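Local atomic coordinates of endo-alpha-mannosidase (Bacteroides thetaiotaomicron, PDB entry 4ACY), a protein that hydrolyses alpha-mannosidic linkages within N-glycan chains as an endo-acting glycoside hydrolase of family GH99. Residues V281-I286 with R299-G304; L137-A142 with H178-R183; F191-Y196 with G244-F249. All coordinates share one frame; numbering follows the deposited sequence. Where two conformers were deposited one is given.

Contact 1: V281-I286 with R299-G304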
ATOM      1  N   VAL A 281       1.883   7.759   4.223  1.00 14.81           N
ATOM      2  CA  VAL A 281       3.190   8.421   4.170  1.00 14.94           C
ATOM      3  C   VAL A 281       4.141   7.658   3.278  1.00 14.34           C
ATOM      4  O   VAL A 281       4.180   6.423   3.312  1.00 13.66           O
ATOM      5  CB  VAL A 281       3.808   8.511   5.602  1.00 15.38           C
ATOM      6  CG1 VAL A 281       5.216   9.119   5.577  1.00 17.00           C
ATOM      7  CG2 VAL A 281       2.874   9.310   6.512  1.00 15.77           C
ATOM      8  N   GLY A 282       4.922   8.392   2.484  1.00 14.18           N
ATOM      9  CA  GLY A 282       5.936   7.785   1.637  1.00 14.45           C
ATOM     10  C   GLY A 282       7.265   8.534   1.650  1.00 14.68           C
ATOM     11  O   GLY A 282       7.313   9.702   2.045  1.00 14.38           O
ATOM     12  N   PRO A 283       8.339   7.878   1.181  1.00 14.90           N
ATOM     13  CA  PRO A 283       9.697   8.458   1.275  1.00 15.16           C
ATOM     14  C   PRO A 283      10.084   9.323   0.075  1.00 15.33           C
ATOM     15  O   PRO A 283      11.140   9.978   0.088  1.00 16.26           O
ATOM     16  CB  PRO A 283      10.593   7.217   1.364  1.00 15.28           C
ATOM     17  CG  PRO A 283       9.868   6.185   0.595  1.00 15.36           C
ATOM     18  CD  PRO A 283       8.385   6.442   0.852  1.00 15.16           C
ATOM     19  N   GLY A 284       9.229   9.314  -0.950  1.00 14.82           N
ATOM     20  CA  GLY A 284       9.461  10.048  -2.189  1.00 14.85           C
ATOM     21  C   GLY A 284       8.505   9.533  -3.248  1.00 14.85           C
ATOM     22  O   GLY A 284       7.598   8.742  -2.952  1.00 15.29           O
ATOM     23  N   TYR A 285       8.691   9.977  -4.485  1.00 14.48           N
ATOM     24  CA  TYR A 285       7.877   9.477  -5.601  1.00 14.63           C
ATOM     25  C   TYR A 285       8.655   9.703  -6.884  1.00 14.30           C
ATOM     26  O   TYR A 285       9.191  10.801  -7.112  1.00 14.75           O
ATOM     27  CB  TYR A 285       6.506  10.182  -5.696  1.00 14.58           C
ATOM     28  CG  TYR A 285       5.616   9.500  -6.726  1.00 14.51           C
ATOM     29  CD1 TYR A 285       5.821   9.691  -8.108  1.00 14.61           C
ATOM     30  CD2 TYR A 285       4.643   8.585  -6.321  1.00 14.59           C
ATOM     31  CE1 TYR A 285       5.033   9.020  -9.053  1.00 14.40           C
ATOM     32  CE2 TYR A 285       3.857   7.895  -7.252  1.00 14.50           C
ATOM     33  CZ  TYR A 285       4.047   8.117  -8.610  1.00 14.51           C
ATOM     34  OH  TYR A 285       3.260   7.423  -9.519  1.00 14.39           O
ATOM     35  N   ILE A 286       8.749   8.658  -7.697  1.00 14.20           N
ATOM     36  CA  ILE A 286       9.201   8.809  -9.079  1.00 14.44           C
ATOM     37  C   ILE A 286       8.797   7.597  -9.911  1.00 14.54           C
ATOM     38  O   ILE A 286       9.087   6.440  -9.556  1.00 14.38           O
ATOM     39  CB  ILE A 286      10.720   9.144  -9.213  1.00 14.74           C
ATOM     40  CG1 ILE A 286      11.094   9.276 -10.697  1.00 14.90           C
ATOM     41  CG2 ILE A 286      11.577   8.079  -8.501  1.00 14.60           C
ATOM     42  CD1 ILE A 286      12.458   9.978 -10.967  1.00 15.30           C
ATOM     43  N   ARG A 299       8.848  13.445  -6.589  1.00 16.06           N
ATOM     44  CA  ARG A 299       9.216  14.119  -5.345  1.00 16.51           C
ATOM     45  C   ARG A 299      10.552  13.546  -4.903  1.00 17.18           C
ATOM     46  O   ARG A 299      10.631  12.362  -4.601  1.00 16.72           O
ATOM     47  CB  ARG A 299       8.147  13.885  -4.258  1.00 16.79           C
ATOM     48  CG  ARG A 299       6.739  14.382  -4.608  1.00 16.97           C
ATOM     49  CD  ARG A 299       6.579  15.905  -4.533  1.00 17.30           C
ATOM     50  NE  ARG A 299       5.191  16.260  -4.851  1.00 17.11           N
ATOM     51  CZ  ARG A 299       4.732  16.497  -6.082  1.00 17.11           C
ATOM     52  NH1 ARG A 299       5.553  16.461  -7.124  1.00 16.86           N
ATOM     53  NH2 ARG A 299       3.445  16.787  -6.269  1.00 17.38           N
ATOM     54  N   ASP A 300      11.609  14.373  -4.887  1.00 17.86           N
ATOM     55  CA  ASP A 300      12.943  13.883  -4.487  1.00 18.80           C
ATOM     56  C   ASP A 300      12.988  13.488  -3.010  1.00 18.35           C
ATOM     57  O   ASP A 300      12.333  14.101  -2.176  1.00 17.86           O
ATOM     58  CB  ASP A 300      14.036  14.930  -4.727  1.00 20.50           C
ATOM     59  CG  ASP A 300      14.166  15.352  -6.179  1.00 22.14           C
ATOM     60  OD1 ASP A 300      13.737  14.623  -7.111  1.00 22.29           O
ATOM     61  OD2 ASP A 300      14.736  16.451  -6.378  1.00 23.66           O
ATOM     62  N   ARG A 301      13.779  12.469  -2.691  1.00 18.51           N
ATOM     63  CA  ARG A 301      13.864  11.993  -1.307  1.00 18.65           C
ATOM     64  C   ARG A 301      14.655  12.929  -0.388  1.00 19.43           C
ATOM     65  O   ARG A 301      14.439  12.918   0.824  1.00 19.52           O
ATOM     66  CB  ARG A 301      14.441  10.579  -1.248  1.00 18.03           C
ATOM     67  CG  ARG A 301      13.611   9.571  -2.025  1.00 17.46           C
ATOM     68  CD  ARG A 301      13.756   8.181  -1.449  1.00 17.27           C
ATOM     69  NE  ARG A 301      12.848   7.277  -2.146  1.00 16.86           N
ATOM     70  CZ  ARG A 301      12.534   6.045  -1.748  1.00 16.74           C
ATOM     71  NH1 ARG A 301      13.074   5.514  -0.644  1.00 16.25           N
ATOM     72  NH2 ARG A 301      11.677   5.330  -2.466  1.00 16.23           N
ATOM     73  N   GLU A 302      15.550  13.729  -0.983  1.00 20.19           N
ATOM     74  CA  GLU A 302      16.400  14.671  -0.238  0.50 20.89           C
ATOM     75  C   GLU A 302      17.044  14.019   0.995  1.00 20.78           C
ATOM     76  O   GLU A 302      16.923  14.511   2.119  1.00 19.94           O
ATOM     77  CB  GLU A 302      15.629  15.947   0.133  0.50 21.57           C
ATOM     78  CG  GLU A 302      15.047  16.720  -1.062  0.50 22.25           C
ATOM     79  CD  GLU A 302      16.093  17.490  -1.862  0.50 22.69           C
ATOM     80  OE1 GLU A 302      17.304  17.324  -1.603  0.50 22.99           O
ATOM     81  OE2 GLU A 302      15.693  18.269  -2.756  0.50 23.07           O
ATOM     82  N   ASN A 303      17.733  12.902   0.767  1.00 21.15           N
ATOM     83  CA  ASN A 303      18.430  12.184   1.844  1.00 21.70           C
ATOM     84  C   ASN A 303      17.565  11.958   3.085  1.00 21.17           C
ATOM     85  O   ASN A 303      18.024  12.113   4.226  1.00 20.96           O
ATOM     86  CB  ASN A 303      19.737  12.909   2.213  1.00 23.38           C
ATOM     87  CG  ASN A 303      20.735  12.936   1.064  1.00 24.39           C
ATOM     88  OD1 ASN A 303      20.850  11.977   0.293  1.00 25.56           O
ATOM     89  ND2 ASN A 303      21.484  14.035   0.958  1.00 26.13           N
ATOM     90  N   GLY A 304      16.304  11.610   2.850  1.00 19.94           N
ATOM     91  CA  GLY A 304      15.387  11.251   3.928  1.00 19.16           C
ATOM     92  C   GLY A 304      14.533  12.394   4.444  1.00 18.51           C
ATOM     93  O   GLY A 304      13.607  12.167   5.217  1.00 18.09           O
TER
HETATM   94  O   HOH W   1      12.832  10.986   1.962  1.00 15.32           O
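R301 carries CG anti to its carbonyl carbon (chi1 -59°) and then runs extended from CG to NE, a shape that lays the guanidinium alongside P283, the two side chains pointing the same way. Both segments belong to the long loop that follows strand 276-281 of the (beta/alpha)8 barrel and leads into helix 305-316. P283 CG sits over one guanidinium face, offset toward its rim, and lies 3.5 Å from R301 NH1. Nearer the backbone, R301 CG passes 3.3 Å from P283 O. Outside the two segments, R301 NH2 is hydrogen-bonded to Q335 O and G333 O, while F90 and Y360 make cation-pi contacts with the group. An alanine in place of R301 would probably leave the carbonyls of G333 and Q335 without this donor and open a gap beside the P283 ring. Next to this pair, Y285 and R299 form a single antiparallel hydrogen-bonded bridge: R299 N donates to Y285 O at 2.7 Å, and Y285 N to R299 O at 3.1 Å. G284 fits here because it has no side chain; a CB would clash with R301 CG. One water spans the segments, donating to P283 O at 2.7 Å and to R301 O at 2.8 Å.

Contact 2: L137-A142 with H178-R183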
ATOM      1  N   LEU A 137       2.228 -17.933   1.980  1.00 24.84           N
ATOM      2  CA  LEU A 137       3.611 -17.810   2.442  1.00 24.64           C
ATOM      3  C   LEU A 137       3.816 -16.553   3.277  1.00 23.04           C
ATOM      4  O   LEU A 137       4.542 -16.590   4.270  1.00 22.94           O
ATOM      5  CB  LEU A 137       4.590 -17.782   1.264  1.00 26.82           C
ATOM      6  CG  LEU A 137       4.681 -18.969   0.303  1.00 28.39           C
ATOM      7  CD1 LEU A 137       5.559 -18.588  -0.883  1.00 29.35           C
ATOM      8  CD2 LEU A 137       5.214 -20.196   1.011  1.00 28.65           C
ATOM      9  N   LEU A 138       3.202 -15.441   2.867  1.00 21.62           N
ATOM     10  CA  LEU A 138       3.326 -14.194   3.615  0.50 21.10           C
ATOM     11  C   LEU A 138       2.757 -14.359   5.024  1.00 20.80           C
ATOM     12  O   LEU A 138       3.389 -13.969   6.001  1.00 20.70           O
ATOM     13  CB  LEU A 138       2.637 -13.037   2.879  0.50 20.80           C
ATOM     14  CG  LEU A 138       3.031 -11.636   3.345  0.50 20.67           C
ATOM     15  CD1 LEU A 138       4.512 -11.383   3.120  0.50 20.50           C
ATOM     16  CD2 LEU A 138       2.187 -10.584   2.633  0.50 20.66           C
ATOM     17  N   LEU A 139       1.569 -14.949   5.112  1.00 20.87           N
ATOM     18  CA  LEU A 139       0.932 -15.223   6.393  1.00 20.66           C
ATOM     19  C   LEU A 139       1.820 -16.132   7.252  1.00 21.19           C
ATOM     20  O   LEU A 139       2.100 -15.813   8.411  1.00 20.69           O
ATOM     21  CB  LEU A 139      -0.447 -15.857   6.164  1.00 20.17           C
ATOM     22  CG  LEU A 139      -1.530 -14.876   5.703  1.00 19.80           C
ATOM     23  CD1 LEU A 139      -2.673 -15.616   5.054  1.00 19.85           C
ATOM     24  CD2 LEU A 139      -2.009 -14.039   6.879  1.00 19.26           C
ATOM     25  N   ASP A 140       2.284 -17.233   6.660  1.00 22.61           N
ATOM     26  CA  ASP A 140       3.125 -18.207   7.374  1.00 23.57           C
ATOM     27  C   ASP A 140       4.381 -17.544   7.936  1.00 23.75           C
ATOM     28  O   ASP A 140       4.728 -17.720   9.116  1.00 23.92           O
ATOM     29  CB  ASP A 140       3.503 -19.381   6.454  1.00 24.60           C
ATOM     30  CG  ASP A 140       2.343 -20.338   6.210  1.00 25.80           C
ATOM     31  OD1 ASP A 140       1.324 -20.251   6.924  1.00 26.24           O
ATOM     32  OD2 ASP A 140       2.443 -21.190   5.300  1.00 26.80           O
ATOM     33  N   GLU A 141       5.042 -16.741   7.101  1.00 23.83           N
ATOM     34  CA  GLU A 141       6.253 -16.043   7.529  1.00 23.22           C
ATOM     35  C   GLU A 141       5.981 -14.937   8.545  1.00 22.41           C
ATOM     36  O   GLU A 141       6.763 -14.745   9.485  1.00 21.74           O
ATOM     37  CB  GLU A 141       7.062 -15.540   6.321  1.00 24.18           C
ATOM     38  CG  GLU A 141       7.563 -16.671   5.414  1.00 26.00           C
ATOM     39  CD  GLU A 141       8.546 -17.601   6.126  1.00 26.76           C
ATOM     40  OE1 GLU A 141       9.351 -17.113   6.945  1.00 27.10           O
ATOM     41  OE2 GLU A 141       8.498 -18.823   5.871  1.00 28.33           O
ATOM     42  N   ALA A 142       4.864 -14.225   8.381  1.00 21.18           N
ATOM     43  CA  ALA A 142       4.498 -13.185   9.342  1.00 21.76           C
ATOM     44  C   ALA A 142       4.214 -13.790  10.726  1.00 21.92           C
ATOM     45  O   ALA A 142       4.624 -13.236  11.750  1.00 22.22           O
ATOM     46  CB  ALA A 142       3.289 -12.378   8.840  1.00 20.91           C
ATOM     47  N   HIS A 178      -6.122 -17.763  10.072  1.00 22.29           N
ATOM     48  CA  HIS A 178      -4.669 -17.736  10.193  1.00 21.73           C
ATOM     49  C   HIS A 178      -4.180 -16.895  11.377  1.00 21.34           C
ATOM     50  O   HIS A 178      -4.670 -15.790  11.585  1.00 20.69           O
ATOM     51  CB  HIS A 178      -4.015 -17.256   8.893  1.00 21.75           C
ATOM     52  CG  HIS A 178      -2.576 -17.642   8.785  1.00 21.57           C
ATOM     53  ND1 HIS A 178      -2.132 -18.666   7.975  1.00 22.62           N
ATOM     54  CD2 HIS A 178      -1.482 -17.166   9.422  1.00 21.33           C
ATOM     55  CE1 HIS A 178      -0.824 -18.793   8.105  1.00 21.51           C
ATOM     56  NE2 HIS A 178      -0.405 -17.890   8.975  1.00 22.27           N
ATOM     57  N   PRO A 179      -3.211 -17.417  12.153  1.00 21.57           N
ATOM     58  CA  PRO A 179      -2.650 -16.647  13.268  1.00 21.55           C
ATOM     59  C   PRO A 179      -2.162 -15.250  12.850  1.00 20.63           C
ATOM     60  O   PRO A 179      -2.217 -14.319  13.658  1.00 21.33           O
ATOM     61  CB  PRO A 179      -1.462 -17.494  13.736  1.00 22.03           C
ATOM     62  CG  PRO A 179      -1.716 -18.852  13.232  1.00 22.92           C
ATOM     63  CD  PRO A 179      -2.634 -18.778  12.061  1.00 22.11           C
ATOM     64  N   ALA A 180      -1.718 -15.099  11.602  1.00 19.55           N
ATOM     65  CA  ALA A 180      -1.191 -13.802  11.142  1.00 19.09           C
ATOM     66  C   ALA A 180      -2.223 -12.919  10.452  1.00 18.32           C
ATOM     67  O   ALA A 180      -1.882 -11.842   9.963  1.00 18.35           O
ATOM     68  CB  ALA A 180       0.027 -13.997  10.235  1.00 18.37           C
ATOM     69  N   PHE A 181      -3.473 -13.360  10.389  1.00 18.23           N
ATOM     70  CA  PHE A 181      -4.527 -12.512   9.808  1.00 18.14           C
ATOM     71  C   PHE A 181      -4.791 -11.318  10.721  1.00 17.71           C
ATOM     72  O   PHE A 181      -5.066 -11.478  11.916  1.00 17.50           O
ATOM     73  CB  PHE A 181      -5.796 -13.337   9.574  1.00 18.83           C
ATOM     74  CG  PHE A 181      -6.892 -12.604   8.836  1.00 19.24           C
ATOM     75  CD1 PHE A 181      -6.853 -12.490   7.452  1.00 19.50           C
ATOM     76  CD2 PHE A 181      -7.990 -12.077   9.519  1.00 19.62           C
ATOM     77  CE1 PHE A 181      -7.858 -11.827   6.751  1.00 19.10           C
ATOM     78  CE2 PHE A 181      -9.016 -11.414   8.820  1.00 19.51           C
ATOM     79  CZ  PHE A 181      -8.947 -11.286   7.436  1.00 19.46           C
ATOM     80  N   TYR A 182      -4.716 -10.109  10.165  1.00 16.98           N
ATOM     81  CA  TYR A 182      -4.812  -8.899  10.975  1.00 16.77           C
ATOM     82  C   TYR A 182      -6.209  -8.626  11.485  1.00 16.94           C
ATOM     83  O   TYR A 182      -7.174  -8.700  10.729  1.00 16.42           O
ATOM     84  CB  TYR A 182      -4.389  -7.699  10.147  1.00 16.45           C
ATOM     85  CG  TYR A 182      -4.334  -6.383  10.880  1.00 16.25           C
ATOM     86  CD1 TYR A 182      -3.455  -6.182  11.960  1.00 16.11           C
ATOM     87  CD2 TYR A 182      -5.099  -5.310  10.442  1.00 16.61           C
ATOM     88  CE1 TYR A 182      -3.375  -4.938  12.597  1.00 16.51           C
ATOM     89  CE2 TYR A 182      -5.037  -4.080  11.076  1.00 16.70           C
ATOM     90  CZ  TYR A 182      -4.166  -3.900  12.142  1.00 16.72           C
ATOM     91  OH  TYR A 182      -4.092  -2.658  12.738  1.00 17.04           O
ATOM     92  N   ARG A 183      -6.295  -8.294  12.768  1.00 17.45           N
ATOM     93  CA  ARG A 183      -7.486  -7.680  13.345  1.00 17.93           C
ATOM     94  C   ARG A 183      -7.064  -6.559  14.269  1.00 18.31           C
ATOM     95  O   ARG A 183      -6.055  -6.665  14.966  1.00 18.15           O
ATOM     96  CB  ARG A 183      -8.303  -8.705  14.137  1.00 18.44           C
ATOM     97  CG  ARG A 183      -9.017  -9.672  13.258  1.00 19.04           C
ATOM     98  CD  ARG A 183      -9.914 -10.590  14.059  1.00 19.54           C
ATOM     99  NE  ARG A 183     -10.564 -11.554  13.180  1.00 20.68           N
ATOM    100  CZ  ARG A 183      -9.993 -12.667  12.736  1.00 21.25           C
ATOM    101  NH1 ARG A 183      -8.743 -12.969  13.063  1.00 23.04           N
ATOM    102  NH2 ARG A 183     -10.672 -13.476  11.948  1.00 22.31           N
TER
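L139 sets its CB over the centre of the H178 imidazole, a CH-pi contact with CB 3.5 Å from the ring centroid and 9° off the ring normal. The contact joins helix 133-145 of the (beta/alpha)8 barrel to the loop that runs from helix 161-175 into strand 189-192. The ring reaches this place because H178 CG is anti to the backbone N (chi1 -160°), which carries the imidazole from the loop to the helix surface.

Beside the histidine, A180 turns its methyl toward the helix. A180 CB is 3.9 Å from L139 CD2 and also 3.9 Å from A142 CB, so it meets two residues one helical turn apart. L139 CD2 extends further along the loop, to 3.9 Å from F181 N.

In the next shell, a type I beta turn from H178 to F181 is closed by F181 N donating to H178 O at 3.0 Å. The turn puts H178 and A180 on the helix side together. Backbone hydrogen bonds of A180 and Y182 with V149 tie the loop to strand 148-153, and P179 O accepts from K148 NZ. L139 itself packs on V149 and on Y175 of helix 161-175. The nearest CA atoms across the contact are those of L139 and A180, 5.4 Å apart, and A180 CB lies 3.3 Å from L139 O.

Contact 3: F191-Y196 with G244-F249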
ATOM      1  N   PHE A 191      -8.455  -2.017   3.042  1.00 14.67           N
ATOM      2  CA  PHE A 191      -8.331  -0.775   2.276  1.00 14.32           C
ATOM      3  C   PHE A 191      -8.924  -1.034   0.909  1.00 14.25           C
ATOM      4  O   PHE A 191      -8.792  -2.132   0.361  1.00 14.33           O
ATOM      5  CB  PHE A 191      -6.866  -0.359   2.104  1.00 14.01           C
ATOM      6  CG  PHE A 191      -6.184   0.049   3.385  1.00 14.35           C
ATOM      7  CD1 PHE A 191      -6.232   1.354   3.819  1.00 14.00           C
ATOM      8  CD2 PHE A 191      -5.485  -0.891   4.148  1.00 14.50           C
ATOM      9  CE1 PHE A 191      -5.581   1.761   5.008  1.00 14.38           C
ATOM     10  CE2 PHE A 191      -4.839  -0.514   5.333  1.00 14.68           C
ATOM     11  CZ  PHE A 191      -4.901   0.807   5.778  1.00 14.83           C
ATOM     12  N   ILE A 192      -9.611  -0.035   0.366  1.00 14.27           N
ATOM     13  CA  ILE A 192     -10.227  -0.190  -0.943  1.00 14.69           C
ATOM     14  C   ILE A 192      -9.732   0.925  -1.861  1.00 14.76           C
ATOM     15  O   ILE A 192     -10.149   2.079  -1.754  1.00 14.43           O
ATOM     16  CB  ILE A 192     -11.771  -0.207  -0.889  1.00 15.26           C
ATOM     17  CG1 ILE A 192     -12.290  -1.251   0.109  1.00 15.68           C
ATOM     18  CG2 ILE A 192     -12.324  -0.493  -2.292  1.00 14.70           C
ATOM     19  CD1 ILE A 192     -13.827  -1.177   0.349  1.00 15.84           C
ATOM     20  N   TYR A 193      -8.821   0.565  -2.756  1.00 14.77           N
ATOM     21  CA  TYR A 193      -8.182   1.534  -3.643  1.00 15.09           C
ATOM     22  C   TYR A 193      -9.164   2.068  -4.690  1.00 15.24           C
ATOM     23  O   TYR A 193      -9.964   1.306  -5.255  1.00 15.39           O
ATOM     24  CB  TYR A 193      -6.940   0.903  -4.281  1.00 15.41           C
ATOM     25  CG  TYR A 193      -6.193   1.823  -5.227  1.00 15.79           C
ATOM     26  CD1 TYR A 193      -5.165   2.644  -4.768  1.00 16.34           C
ATOM     27  CD2 TYR A 193      -6.485   1.835  -6.584  1.00 16.49           C
ATOM     28  CE1 TYR A 193      -4.457   3.493  -5.660  1.00 16.57           C
ATOM     29  CE2 TYR A 193      -5.795   2.663  -7.466  1.00 16.68           C
ATOM     30  CZ  TYR A 193      -4.786   3.485  -7.000  1.00 17.05           C
ATOM     31  OH  TYR A 193      -4.096   4.309  -7.891  1.00 17.34           O
ATOM     32  N   ASP A 194      -9.122   3.386  -4.909  1.00 15.58           N
ATOM     33  CA  ASP A 194     -10.009   4.057  -5.865  1.00 16.24           C
ATOM     34  C   ASP A 194     -11.473   3.665  -5.599  1.00 16.25           C
ATOM     35  O   ASP A 194     -12.267   3.476  -6.519  1.00 16.42           O
ATOM     36  CB  ASP A 194      -9.605   3.727  -7.322  1.00 16.65           C
ATOM     37  CG  ASP A 194      -8.479   4.626  -7.852  1.00 17.42           C
ATOM     38  OD1 ASP A 194      -7.941   5.454  -7.089  1.00 17.89           O
ATOM     39  OD2 ASP A 194      -8.118   4.482  -9.040  1.00 17.63           O
ATOM     40  N   SER A 195     -11.835   3.543  -4.324  1.00 16.68           N
ATOM     41  CA  SER A 195     -13.198   3.128  -3.995  1.00 17.73           C
ATOM     42  C   SER A 195     -14.232   4.115  -4.524  1.00 18.42           C
ATOM     43  O   SER A 195     -15.378   3.736  -4.789  1.00 19.06           O
ATOM     44  CB  SER A 195     -13.369   2.965  -2.492  1.00 17.53           C
ATOM     45  OG  SER A 195     -12.935   4.116  -1.808  1.00 17.86           O
ATOM     46  N   TYR A 196     -13.821   5.371  -4.656  1.00 19.35           N
ATOM     47  CA  TYR A 196     -14.707   6.450  -5.097  1.00 20.79           C
ATOM     48  C   TYR A 196     -15.248   6.247  -6.507  1.00 20.99           C
ATOM     49  O   TYR A 196     -16.188   6.953  -6.918  1.00 21.56           O
ATOM     50  CB  TYR A 196     -14.000   7.803  -5.001  1.00 21.03           C
ATOM     51  CG  TYR A 196     -12.762   7.896  -5.850  1.00 21.60           C
ATOM     52  CD1 TYR A 196     -12.846   8.196  -7.209  1.00 21.65           C
ATOM     53  CD2 TYR A 196     -11.502   7.663  -5.294  1.00 22.13           C
ATOM     54  CE1 TYR A 196     -11.713   8.272  -7.993  1.00 22.11           C
ATOM     55  CE2 TYR A 196     -10.355   7.727  -6.070  1.00 22.10           C
ATOM     56  CZ  TYR A 196     -10.470   8.036  -7.416  1.00 22.27           C
ATOM     57  OH  TYR A 196      -9.345   8.118  -8.196  1.00 22.86           O
ATOM     58  N   GLY A 244     -13.881   4.227   7.592  1.00 19.14           N
ATOM     59  CA  GLY A 244     -12.825   5.211   7.584  1.00 17.43           C
ATOM     60  C   GLY A 244     -12.297   5.500   6.199  1.00 17.25           C
ATOM     61  O   GLY A 244     -12.885   5.088   5.191  1.00 16.94           O
ATOM     62  N   PHE A 245     -11.177   6.210   6.171  1.00 16.99           N
ATOM     63  CA  PHE A 245     -10.600   6.661   4.897  1.00 16.60           C
ATOM     64  C   PHE A 245      -9.086   6.756   4.943  1.00 15.96           C
ATOM     65  O   PHE A 245      -8.501   7.015   5.993  1.00 16.48           O
ATOM     66  CB  PHE A 245     -11.193   8.020   4.473  1.00 17.04           C
ATOM     67  CG  PHE A 245     -11.083   9.090   5.511  1.00 17.56           C
ATOM     68  CD1 PHE A 245     -12.033   9.189   6.528  1.00 18.08           C
ATOM     69  CD2 PHE A 245     -10.059  10.039   5.457  1.00 17.94           C
ATOM     70  CE1 PHE A 245     -11.939  10.202   7.501  1.00 18.05           C
ATOM     71  CE2 PHE A 245      -9.968  11.058   6.417  1.00 18.01           C
ATOM     72  CZ  PHE A 245     -10.912  11.136   7.436  1.00 17.79           C
ATOM     73  N   TYR A 246      -8.457   6.547   3.783  1.00 15.05           N
ATOM     74  CA  TYR A 246      -7.002   6.683   3.651  1.00 14.48           C
ATOM     75  C   TYR A 246      -6.683   7.477   2.409  1.00 14.21           C
ATOM     76  O   TYR A 246      -7.588   7.756   1.607  1.00 14.13           O
ATOM     77  CB  TYR A 246      -6.287   5.315   3.640  1.00 13.98           C
ATOM     78  CG  TYR A 246      -6.392   4.484   2.365  1.00 13.88           C
ATOM     79  CD1 TYR A 246      -7.636   4.084   1.847  1.00 13.71           C
ATOM     80  CD2 TYR A 246      -5.235   4.056   1.701  1.00 13.70           C
ATOM     81  CE1 TYR A 246      -7.716   3.301   0.670  1.00 13.57           C
ATOM     82  CE2 TYR A 246      -5.295   3.253   0.552  1.00 13.35           C
ATOM     83  CZ  TYR A 246      -6.543   2.889   0.031  1.00 13.55           C
ATOM     84  OH  TYR A 246      -6.643   2.100  -1.095  1.00 13.33           O
ATOM     85  N   THR A 247      -5.417   7.846   2.258  1.00 14.49           N
ATOM     86  CA  THR A 247      -5.035   8.849   1.253  1.00 14.57           C
ATOM     87  C   THR A 247      -4.170   8.291   0.133  1.00 14.73           C
ATOM     88  O   THR A 247      -4.126   8.862  -0.968  1.00 14.91           O
ATOM     89  CB  THR A 247      -4.346  10.061   1.890  1.00 15.11           C
ATOM     90  OG1 THR A 247      -3.127   9.656   2.520  1.00 15.40           O
ATOM     91  CG2 THR A 247      -5.269  10.707   2.927  1.00 15.66           C
ATOM     92  N   TYR A 248      -3.490   7.185   0.442  1.00 14.04           N
ATOM     93  CA  TYR A 248      -2.603   6.444  -0.457  1.00 13.90           C
ATOM     94  C   TYR A 248      -1.384   7.183  -1.039  1.00 13.99           C
ATOM     95  O   TYR A 248      -0.242   6.814  -0.765  1.00 13.63           O
ATOM     96  CB  TYR A 248      -3.333   5.655  -1.570  1.00 13.65           C
ATOM     97  CG  TYR A 248      -2.325   4.775  -2.245  1.00 13.32           C
ATOM     98  CD1 TYR A 248      -1.864   3.623  -1.611  1.00 13.38           C
ATOM     99  CD2 TYR A 248      -1.726   5.158  -3.456  1.00 13.33           C
ATOM    100  CE1 TYR A 248      -0.861   2.838  -2.178  1.00 13.69           C
ATOM    101  CE2 TYR A 248      -0.707   4.367  -4.039  1.00 13.69           C
ATOM    102  CZ  TYR A 248      -0.293   3.213  -3.390  1.00 13.61           C
ATOM    103  OH  TYR A 248       0.694   2.411  -3.942  1.00 14.18           O
ATOM    104  N   PHE A 249      -1.635   8.187  -1.881  1.00 14.32           N
ATOM    105  CA  PHE A 249      -0.578   8.730  -2.743  1.00 14.58           C
ATOM    106  C   PHE A 249       0.603   9.292  -1.964  1.00 14.54           C
ATOM    107  O   PHE A 249       0.424  10.102  -1.073  1.00 14.74           O
ATOM    108  CB  PHE A 249      -1.172   9.762  -3.702  1.00 14.76           C
ATOM    109  CG  PHE A 249      -2.279   9.200  -4.524  1.00 15.10           C
ATOM    110  CD1 PHE A 249      -1.997   8.281  -5.539  1.00 15.25           C
ATOM    111  CD2 PHE A 249      -3.603   9.528  -4.250  1.00 15.49           C
ATOM    112  CE1 PHE A 249      -3.022   7.706  -6.294  1.00 15.81           C
ATOM    113  CE2 PHE A 249      -4.643   8.964  -5.000  1.00 15.80           C
ATOM    114  CZ  PHE A 249      -4.352   8.054  -6.024  1.00 15.70           C
TER
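The barrel strands 189-192 and 244-246 are not neighbours in the sheet, since 223-227 runs between them, and F191 CA and Y246 CA stay 7.7 Å apart, too far for backbone pairing. Side chains bridge the two strands within the (beta/alpha)8 barrel. F191 presents its ring edge to the face of Y246, in an edge-to-face pair with centroids 4.8 Å apart and planes at 64°. Its CD1 lies over the centre of the tyrosine ring, 3.5 Å from Y246 CG, and F191 CB covers the same ring as a CH-pi contact. Y246 reaches this position with CG between the backbone N and the carbonyl carbon (chi1 75°). Its ring then extends across to the backbone after F191, where Y246 OH lies 3.0 Å from Y193 CA; that hydroxyl is hydrogen-bonded to H152 NE2.

Further along, Y193 directs the edge of its ring at the face of Y248, the planes at 90° and the centroids 5.5 Å apart. Y193 CE1 makes the nearest approach, 3.9 Å from Y248 CD2. The tip of Y193 continues past this pair to F249, with OH 3.9 Å from F249 CE1, the two side chains crossing at about a right angle. Y248 OH is hydrogen-bonded to Y47 OH, and F45 packs on both F191 and Y248.

The contact is therefore aromatic in character: it joins the two strands and the loops that follow them through ring edges, ring faces and C-H groups, while the hydroxyls of Y246 and Y248 find their hydrogen-bond partners on other parts of the barrel.

In the fold
All three contacts belong to one (beta/alpha)8 barrel. Contact 3 is the innermost, its centre about 10 Å from the centre of the chain; contacts 1 and 2 lie on opposite sides of that centre, their own centres 29 Å apart. Contact 3 comes within about 6 Å of contact 1 and about 7 Å of contact 2 at the nearest atoms, without touching either. Contact 1 and the loop residues of contact 3 follow the C-terminal ends of their strands, where TIM-barrel enzymes hold their active sites; the loop of contact 2 leads into the N-terminal end of strand 189-192. A formic acid molecule, probably from the crystallisation liquor, lies about 4 Å from the Y193 side chain, consistent with a pocket there.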